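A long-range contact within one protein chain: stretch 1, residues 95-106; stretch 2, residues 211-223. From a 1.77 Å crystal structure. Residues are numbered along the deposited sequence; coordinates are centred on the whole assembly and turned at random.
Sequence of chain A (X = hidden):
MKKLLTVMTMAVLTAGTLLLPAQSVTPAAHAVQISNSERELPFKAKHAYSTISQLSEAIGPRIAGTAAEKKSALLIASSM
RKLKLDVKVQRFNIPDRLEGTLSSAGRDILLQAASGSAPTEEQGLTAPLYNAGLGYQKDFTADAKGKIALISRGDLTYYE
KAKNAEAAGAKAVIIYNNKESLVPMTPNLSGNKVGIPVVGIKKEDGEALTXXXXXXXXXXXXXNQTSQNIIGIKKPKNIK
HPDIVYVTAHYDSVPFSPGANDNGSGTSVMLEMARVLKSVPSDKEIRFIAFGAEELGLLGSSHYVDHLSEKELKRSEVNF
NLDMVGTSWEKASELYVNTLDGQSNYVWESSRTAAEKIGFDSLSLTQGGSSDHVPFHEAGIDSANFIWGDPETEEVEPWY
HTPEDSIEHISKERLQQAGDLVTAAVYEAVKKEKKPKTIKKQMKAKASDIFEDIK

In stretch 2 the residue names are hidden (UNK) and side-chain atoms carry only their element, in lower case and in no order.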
ATOM      1  N   PRO A  95       4.409   9.592 -10.061  1.00 26.25           N
ATOM      2  CA  PRO A  95       5.641  10.395 -10.015  1.00 28.78           C
ATOM      3  C   PRO A  95       6.856   9.668 -10.577  1.00 30.40           C
ATOM      4  O   PRO A  95       6.891   8.443 -10.709  1.00 28.71           O
ATOM      5  CB  PRO A  95       5.826  10.674  -8.520  1.00 29.28           C
ATOM      6  CG  PRO A  95       4.461  10.587  -7.957  1.00 32.05           C
ATOM      7  CD  PRO A  95       3.793   9.488  -8.723  1.00 22.91           C
ATOM      8  N   ASP A  96       7.874  10.460 -10.905  1.00 30.79           N
ATOM      9  CA  ASP A  96       9.160   9.902 -11.285  1.00 26.93           C
ATOM     10  C   ASP A  96       9.681   8.988 -10.184  1.00 30.26           C
ATOM     11  O   ASP A  96       9.410   9.184  -8.994  1.00 30.88           O
ATOM     12  CB  ASP A  96      10.178  11.009 -11.556  1.00 29.77           C
ATOM     13  CG  ASP A  96       9.775  11.919 -12.707  1.00 40.57           C
ATOM     14  OD1 ASP A  96       8.963  11.503 -13.560  1.00 34.27           O
ATOM     15  OD2 ASP A  96      10.300  13.053 -12.764  1.00 39.51           O
ATOM     16  N   ARG A  97      10.414   7.968 -10.599  1.00 30.64           N
ATOM     17  CA  ARG A  97      10.992   6.994  -9.691  1.00 27.33           C
ATOM     18  C   ARG A  97      12.478   7.293  -9.568  1.00 29.05           C
ATOM     19  O   ARG A  97      13.166   7.442 -10.581  1.00 28.62           O
ATOM     20  CB  ARG A  97      10.764   5.574 -10.213  1.00 27.54           C
ATOM     21  CG  ARG A  97      11.425   4.489  -9.371  1.00 37.55           C
ATOM     22  CD  ARG A  97      10.958   3.103  -9.806  1.00 47.15           C
ATOM     23  NE  ARG A  97      10.740   3.015 -11.252  1.00 58.36           N
ATOM     24  CZ  ARG A  97      11.591   2.461 -12.113  1.00 60.96           C
ATOM     25  NH1 ARG A  97      12.735   1.941 -11.686  1.00 59.04           N
ATOM     26  NH2 ARG A  97      11.296   2.428 -13.407  1.00 65.76           N
ATOM     27  N   LEU A  98      12.962   7.398  -8.339  1.00 28.93           N
ATOM     28  CA  LEU A  98      14.353   7.742  -8.081  1.00 26.65           C
ATOM     29  C   LEU A  98      15.118   6.512  -7.624  1.00 31.56           C
ATOM     30  O   LEU A  98      14.643   5.760  -6.764  1.00 33.12           O
ATOM     31  CB  LEU A  98      14.463   8.822  -7.010  1.00 27.74           C
ATOM     32  CG  LEU A  98      14.049  10.242  -7.363  1.00 39.43           C
ATOM     33  CD1 LEU A  98      13.879  10.988  -6.071  1.00 46.29           C
ATOM     34  CD2 LEU A  98      15.103  10.898  -8.222  1.00 38.57           C
ATOM     35  N   GLU A  99      16.310   6.322  -8.186  1.00 28.82           N
ATOM     36  CA  GLU A  99      17.171   5.221  -7.795  1.00 32.17           C
ATOM     37  C   GLU A  99      18.612   5.692  -7.827  1.00 31.12           C
ATOM     38  O   GLU A  99      18.970   6.595  -8.589  1.00 29.97           O
ATOM     39  CB  GLU A  99      16.994   4.004  -8.709  1.00 39.18           C
ATOM     40  CG  GLU A  99      15.932   3.026  -8.201  1.00 54.70           C
ATOM     41  CD  GLU A  99      15.300   2.211  -9.310  1.00 66.69           C
ATOM     42  OE1 GLU A  99      14.052   2.176  -9.378  1.00 72.00           O
ATOM     43  OE2 GLU A  99      16.046   1.605 -10.109  1.00 67.80           O
ATOM     44  N   GLY A 100      19.446   5.067  -7.006  1.00 26.89           N
ATOM     45  CA  GLY A 100      20.862   5.352  -7.107  1.00 27.37           C
ATOM     46  C   GLY A 100      21.637   4.829  -5.916  1.00 25.79           C
ATOM     47  O   GLY A 100      21.224   3.877  -5.254  1.00 28.08           O
ATOM     48  N   THR A 101      22.774   5.478  -5.667  1.00 27.21           N
ATOM     49  CA  THR A 101      23.799   4.938  -4.792  1.00 27.15           C
ATOM     50  C   THR A 101      24.374   6.035  -3.907  1.00 28.25           C
ATOM     51  O   THR A 101      24.239   7.232  -4.175  1.00 24.34           O
ATOM     52  CB  THR A 101      24.946   4.300  -5.585  1.00 30.54           C
ATOM     53  OG1 THR A 101      25.513   5.281  -6.458  1.00 31.36           O
ATOM     54  CG2 THR A 101      24.443   3.118  -6.407  1.00 31.00           C
ATOM     55  N   LEU A 102      25.060   5.595  -2.861  1.00 23.95           N
ATOM     56  CA  LEU A 102      25.649   6.500  -1.894  1.00 22.89           C
ATOM     57  C   LEU A 102      26.947   5.872  -1.421  1.00 25.82           C
ATOM     58  O   LEU A 102      27.003   4.661  -1.199  1.00 27.36           O
ATOM     59  CB  LEU A 102      24.690   6.743  -0.720  1.00 20.09           C
ATOM     60  CG  LEU A 102      25.260   7.342   0.571  1.00 26.87           C
ATOM     61  CD1 LEU A 102      25.634   8.797   0.352  1.00 31.21           C
ATOM     62  CD2 LEU A 102      24.261   7.231   1.737  1.00 29.00           C
ATOM     63  N   SER A 103      27.992   6.685  -1.288  1.00 22.69           N
ATOM     64  CA  SER A 103      29.261   6.176  -0.795  1.00 23.92           C
ATOM     65  C   SER A 103      29.903   7.223   0.097  1.00 25.63           C
ATOM     66  O   SER A 103      29.630   8.419  -0.016  1.00 26.34           O
ATOM     67  CB  SER A 103      30.201   5.804  -1.942  1.00 31.08           C
ATOM     68  OG  SER A 103      30.577   6.961  -2.664  1.00 30.07           O
ATOM     69  N   SER A 104      30.766   6.755   0.992  1.00 30.13           N
ATOM     70  CA  SER A 104      31.528   7.659   1.843  1.00 24.82           C
ATOM     71  C   SER A 104      32.760   6.924   2.337  1.00 28.45           C
ATOM     72  O   SER A 104      32.646   5.822   2.880  1.00 28.09           O
ATOM     73  CB  SER A 104      30.681   8.154   3.018  1.00 26.41           C
ATOM     74  OG  SER A 104      31.420   9.021   3.858  1.00 34.49           O
ATOM     75  N   ALA A 105      33.926   7.525   2.127  1.00 27.99           N
ATOM     76  CA  ALA A 105      35.197   6.948   2.563  1.00 33.49           C
ATOM     77  C   ALA A 105      35.321   5.489   2.130  1.00 34.52           C
ATOM     78  O   ALA A 105      35.760   4.626   2.891  1.00 33.21           O
ATOM     79  CB  ALA A 105      35.368   7.088   4.079  1.00 38.69           C
ATOM     80  N   GLY A 106      34.909   5.211   0.895  1.00 33.17           N
ATOM     81  CA  GLY A 106      35.039   3.891   0.314  1.00 32.34           C
ATOM     82  C   GLY A 106      33.988   2.888   0.726  1.00 32.34           C
ATOM     83  O   GLY A 106      34.077   1.725   0.315  1.00 36.70           O
ATOM     84  N   UNK A 211      30.466   9.641  11.528  1.00 27.93           N
ATOM     85  CA  UNK A 211      31.884   9.831  11.791  1.00 31.17           C
ATOM     86  C   UNK A 211      32.678  10.240  10.557  1.00 34.89           C
ATOM     87  O   UNK A 211      33.892  10.442  10.669  1.00 33.87           O
ATOM     88  n   UNK A 211      30.299   9.323  14.931  1.00 57.90           N
ATOM     89  c   UNK A 211      32.489   8.553  12.385  1.00 40.28           C
ATOM     90  c   UNK A 211      31.675   7.932  13.503  1.00 48.13           C
ATOM     91  c   UNK A 211      31.523   8.858  14.691  1.00 57.01           C
ATOM     92  o   UNK A 211      32.494   9.155  15.386  1.00 67.85           O
ATOM     93  N   UNK A 212      32.040  10.363   9.391  1.00 33.31           N
ATOM     94  CA  UNK A 212      32.744  10.638   8.144  1.00 29.27           C
ATOM     95  C   UNK A 212      32.645  12.109   7.761  1.00 30.12           C
ATOM     96  O   UNK A 212      31.738  12.827   8.179  1.00 30.93           O
ATOM     97  n   UNK A 212      33.121   6.671   8.704  1.00 47.31           N
ATOM     98  c   UNK A 212      32.028   8.305   7.316  1.00 31.24           C
ATOM     99  c   UNK A 212      33.284   7.657   7.828  1.00 43.26           C
ATOM    100  c   UNK A 212      32.201   9.785   6.995  1.00 26.43           C
ATOM    101  o   UNK A 212      34.395   8.033   7.447  1.00 43.85           O
ATOM    102  N   UNK A 213      33.598  12.545   6.935  1.00 31.25           N
ATOM    103  CA  UNK A 213      33.663  13.951   6.556  1.00 31.85           C
ATOM    104  C   UNK A 213      32.673  14.300   5.445  1.00 29.01           C
ATOM    105  O   UNK A 213      32.037  15.357   5.494  1.00 29.44           O
ATOM    106  c   UNK A 213      37.156  15.463   9.136  1.00 67.63           C
ATOM    107  c   UNK A 213      35.918  15.315   8.271  1.00 56.85           C
ATOM    108  c   UNK A 213      36.098  14.198   7.268  1.00 41.60           C
ATOM    109  n   UNK A 213      37.653  14.127   9.590  1.00 70.89           N
ATOM    110  c   UNK A 213      35.087  14.307   6.133  1.00 34.95           C
ATOM    111  N   UNK A 214      32.540  13.448   4.430  1.00 30.91           N
ATOM    112  CA  UNK A 214      31.744  13.802   3.263  1.00 30.06           C
ATOM    113  C   UNK A 214      31.200  12.533   2.621  1.00 30.10           C
ATOM    114  O   UNK A 214      31.641  11.421   2.913  1.00 30.66           O
ATOM    115  o   UNK A 214      35.416  14.048   0.016  1.00 44.80           O
ATOM    116  c   UNK A 214      33.635  13.774   1.565  1.00 37.02           C
ATOM    117  o   UNK A 214      34.866  15.798   1.217  1.00 46.97           O
ATOM    118  c   UNK A 214      32.566  14.604   2.246  1.00 34.90           C
ATOM    119  c   UNK A 214      34.715  14.603   0.886  1.00 45.20           C
ATOM    120  N   UNK A 215      30.240  12.721   1.724  1.00 27.91           N
ATOM    121  CA  UNK A 215      29.594  11.615   1.042  1.00 28.29           C
ATOM    122  C   UNK A 215      29.259  12.037  -0.381  1.00 28.21           C
ATOM    123  O   UNK A 215      29.184  13.227  -0.699  1.00 28.88           O
ATOM    124  c   UNK A 215      28.335  11.164   1.793  1.00 27.09           C
ATOM    125  N   UNK A 216      29.075  11.045  -1.247  1.00 27.14           N
ATOM    126  CA  UNK A 216      28.669  11.276  -2.627  1.00 25.97           C
ATOM    127  C   UNK A 216      27.390  10.514  -2.919  1.00 29.20           C
ATOM    128  O   UNK A 216      27.335   9.290  -2.738  1.00 27.69           O
ATOM    129  o   UNK A 216      30.948  11.592  -3.383  1.00 31.69           O
ATOM    130  c   UNK A 216      29.280  11.073  -5.044  1.00 33.49           C
ATOM    131  c   UNK A 216      29.747  10.845  -3.616  1.00 29.67           C
ATOM    132  N   UNK A 217      26.386  11.229  -3.410  1.00 27.27           N
ATOM    133  CA  UNK A 217      25.092  10.663  -3.753  1.00 23.62           C
ATOM    134  C   UNK A 217      24.917  10.717  -5.264  1.00 30.03           C
ATOM    135  O   UNK A 217      25.174  11.755  -5.881  1.00 33.37           O
ATOM    136  c   UNK A 217      23.988  11.435  -3.038  1.00 24.04           C
ATOM    137  c   UNK A 217      22.639  10.802  -2.777  1.00 44.52           C
ATOM    138  c   UNK A 217      22.768   9.722  -1.733  1.00 42.05           C
ATOM    139  c   UNK A 217      21.720  11.898  -2.274  1.00 50.58           C
ATOM    140  N   UNK A 218      24.528   9.591  -5.863  1.00 29.61           N
ATOM    141  CA  UNK A 218      24.198   9.525  -7.283  1.00 28.61           C
ATOM    142  C   UNK A 218      22.766   9.029  -7.394  1.00 30.98           C
ATOM    143  O   UNK A 218      22.471   7.902  -6.986  1.00 32.55           O
ATOM    144  c   UNK A 218      25.147   8.600  -8.048  1.00 31.38           C
ATOM    145  c   UNK A 218      26.610   9.023  -8.006  1.00 37.47           C
ATOM    146  c   UNK A 218      27.470   8.224  -8.986  1.00 41.77           C
ATOM    147  c   UNK A 218      28.948   8.550  -8.791  1.00 51.62           C
ATOM    148  n   UNK A 218      29.839   7.703  -9.635  1.00 55.26           N
ATOM    149  N   UNK A 219      21.880   9.871  -7.925  1.00 27.96           N
ATOM    150  CA  UNK A 219      20.463   9.535  -8.018  1.00 23.54           C
ATOM    151  C   UNK A 219      19.930   9.948  -9.377  1.00 34.14           C
ATOM    152  O   UNK A 219      20.116  11.092  -9.800  1.00 32.21           O
ATOM    153  c   UNK A 219      19.644  10.218  -6.923  1.00 27.79           C
ATOM    154  c   UNK A 219      19.906   9.803  -5.477  1.00 34.82           C
ATOM    155  c   UNK A 219      19.353   8.410  -5.186  1.00 35.55           C
ATOM    156  c   UNK A 219      19.280  10.822  -4.555  1.00 42.86           C
ATOM    157  N   UNK A 220      19.266   9.017 -10.051  1.00 30.58           N
ATOM    158  CA  UNK A 220      18.654   9.263 -11.346  1.00 28.06           C
ATOM    159  C   UNK A 220      17.143   9.145 -11.211  1.00 27.28           C
ATOM    160  O   UNK A 220      16.641   8.258 -10.511  1.00 28.67           O
ATOM    161  c   UNK A 220      18.223   7.996 -13.541  1.00 50.33           C
ATOM    162  n   UNK A 220      18.759   7.399 -17.293  1.00 69.47           N
ATOM    163  c   UNK A 220      18.004   7.599 -16.018  1.00 62.30           C
ATOM    164  c   UNK A 220      18.914   8.088 -14.898  1.00 61.44           C
ATOM    165  c   UNK A 220      19.184   8.280 -12.397  1.00 35.02           C
ATOM    166  N   UNK A 221      16.427  10.072 -11.845  1.00 32.47           N
ATOM    167  CA  UNK A 221      14.973  10.054 -11.892  1.00 30.84           C
ATOM    168  C   UNK A 221      14.523   9.360 -13.169  1.00 36.42           C
ATOM    169  O   UNK A 221      14.931   9.744 -14.269  1.00 35.01           O
ATOM    170  c   UNK A 221      14.407  11.472 -11.836  1.00 30.93           C
ATOM    171  N   UNK A 222      13.691   8.340 -13.020  1.00 33.96           N
ATOM    172  CA  UNK A 222      13.073   7.683 -14.161  1.00 35.43           C
ATOM    173  C   UNK A 222      11.706   8.313 -14.381  1.00 33.16           C
ATOM    174  O   UNK A 222      10.857   8.280 -13.488  1.00 28.82           O
ATOM    175  c   UNK A 222      16.810   4.297 -13.913  1.00 48.25           C
ATOM    176  c   UNK A 222      14.304   5.503 -13.906  1.00 44.25           C
ATOM    177  c   UNK A 222      12.974   6.179 -13.918  1.00 37.32           C
ATOM    178  c   UNK A 222      15.080   5.489 -12.758  1.00 43.74           C
ATOM    179  c   UNK A 222      14.810   4.927 -15.063  1.00 49.44           C
ATOM    180  c   UNK A 222      16.326   4.882 -12.754  1.00 45.60           C
ATOM    181  c   UNK A 222      16.050   4.321 -15.069  1.00 51.43           C
ATOM    182  N   UNK A 223      11.505   8.913 -15.553  1.00 34.46           N
ATOM    183  CA  UNK A 223      10.305   9.682 -15.835  1.00 31.49           C
ATOM    184  C   UNK A 223       9.324   8.862 -16.670  1.00 29.92           C
ATOM    185  O   UNK A 223       9.549   7.688 -16.977  1.00 32.43           O
ATOM    186  c   UNK A 223      10.662  10.986 -16.549  1.00 39.46           C
ATOM    187  c   UNK A 223      11.654  11.789 -15.716  1.00 52.15           C
ATOM    188  o   UNK A 223      11.241  10.686 -17.825  1.00 45.27           O
TER
HETATM  189  O   HOH W   1      27.342   7.443  -5.083  1.00 36.44           O
HETATM  190  O   HOH W   2      33.913  10.359   1.237  1.00 30.49           O

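Position 211 carries three side-chain carbons, the third bearing one oxygen and one nitrogen. It touches nothing on stretch 1. This is Gln211.

Position 212 has the same atoms, three carbons, the third being the carboxamide carbon. Its CB lies 3.3 Å from Ser104 OG. This is Gln212, and its OE1 is 3.6 Å from Ala105 CB.

Position 213 shows four carbons in a row ending in nitrogen. The end leads away from stretch 1. It is Lys213.

Position 214 has three carbons, the third carrying two oxygens: Glu214. Its backbone does the work here. Ser104 OG donates a hydrogen bond to Glu214 O at 2.6 Å, and water 2 links that oxygen to Ala105 N.

Position 215 has a single side-chain carbon, CB, 3.9 Å from Leu102 CD1. It is Ala215.

Position 216 has one carbon carrying an oxygen and a carbon. Its CB is 4.1 Å from Ser103 OG. This fits Thr216, whose hydroxyl is bonded elsewhere in the structure.

Position 217 has four carbons, forked at the second. A terminal carbon packs against the Leu102 side chain. It is Leu217, with CD1 3.7 Å from Leu102 CD1.

Position 218 has four carbons in a row and a terminal nitrogen. CB sits 3.7 Å from Thr101 OG1, while the chain end leads away. It is Lys218.

Position 219 again has four carbons forked at the second. A terminal carbon approaches Gly100 N. It is Leu219, whose CD2 comes 3.8 Å from Gly100 N. A CB on Gly100 would clash with Lys218 O and Leu219 CA.

Position 220 is another four-carbon chain ending in nitrogen, leading away from stretch 1: Lys220.

Position 221 has one side-chain carbon, CB, 3.7 Å from Leu98 CD2. It is Ala221.

Position 222 has one carbon, then a six-carbon ring with no heteroatom. The ring edge meets Arg97 O, and CB lies over one face of the Arg97 guanidinium. It is Phe222. Glu99 CB is 4.2 Å from Phe222 CE1.

Position 223 has one carbon carrying an oxygen and a carbon. The terminal carbon lies near Asp96 OD1. It is Thr223, whose CG2 is 3.5 Å from Asp96 OD1.

The contact is an antiparallel pairing of two strands. Arg97, Glu99, Thr101 and Ser103 each exchange two backbone hydrogen bonds with Phe222, Lys220, Lys218 and Thr216, respectively. Between these pairs the backbones also meet in CA-H...O contacts; Gly100 CA is 3.0 Å from Lys218 O. Leu98, Leu102, Leu217 and Ala221 share one face and form apolar contacts. The other face bears polar and charged side chains with Phe222, and there an Arg97–Glu99 salt bridge forms within stretch 1. Water 1 joins Thr101 OG1 to Thr216 O.

Stretch 2 (211-223) QQKEATLKLKAFT
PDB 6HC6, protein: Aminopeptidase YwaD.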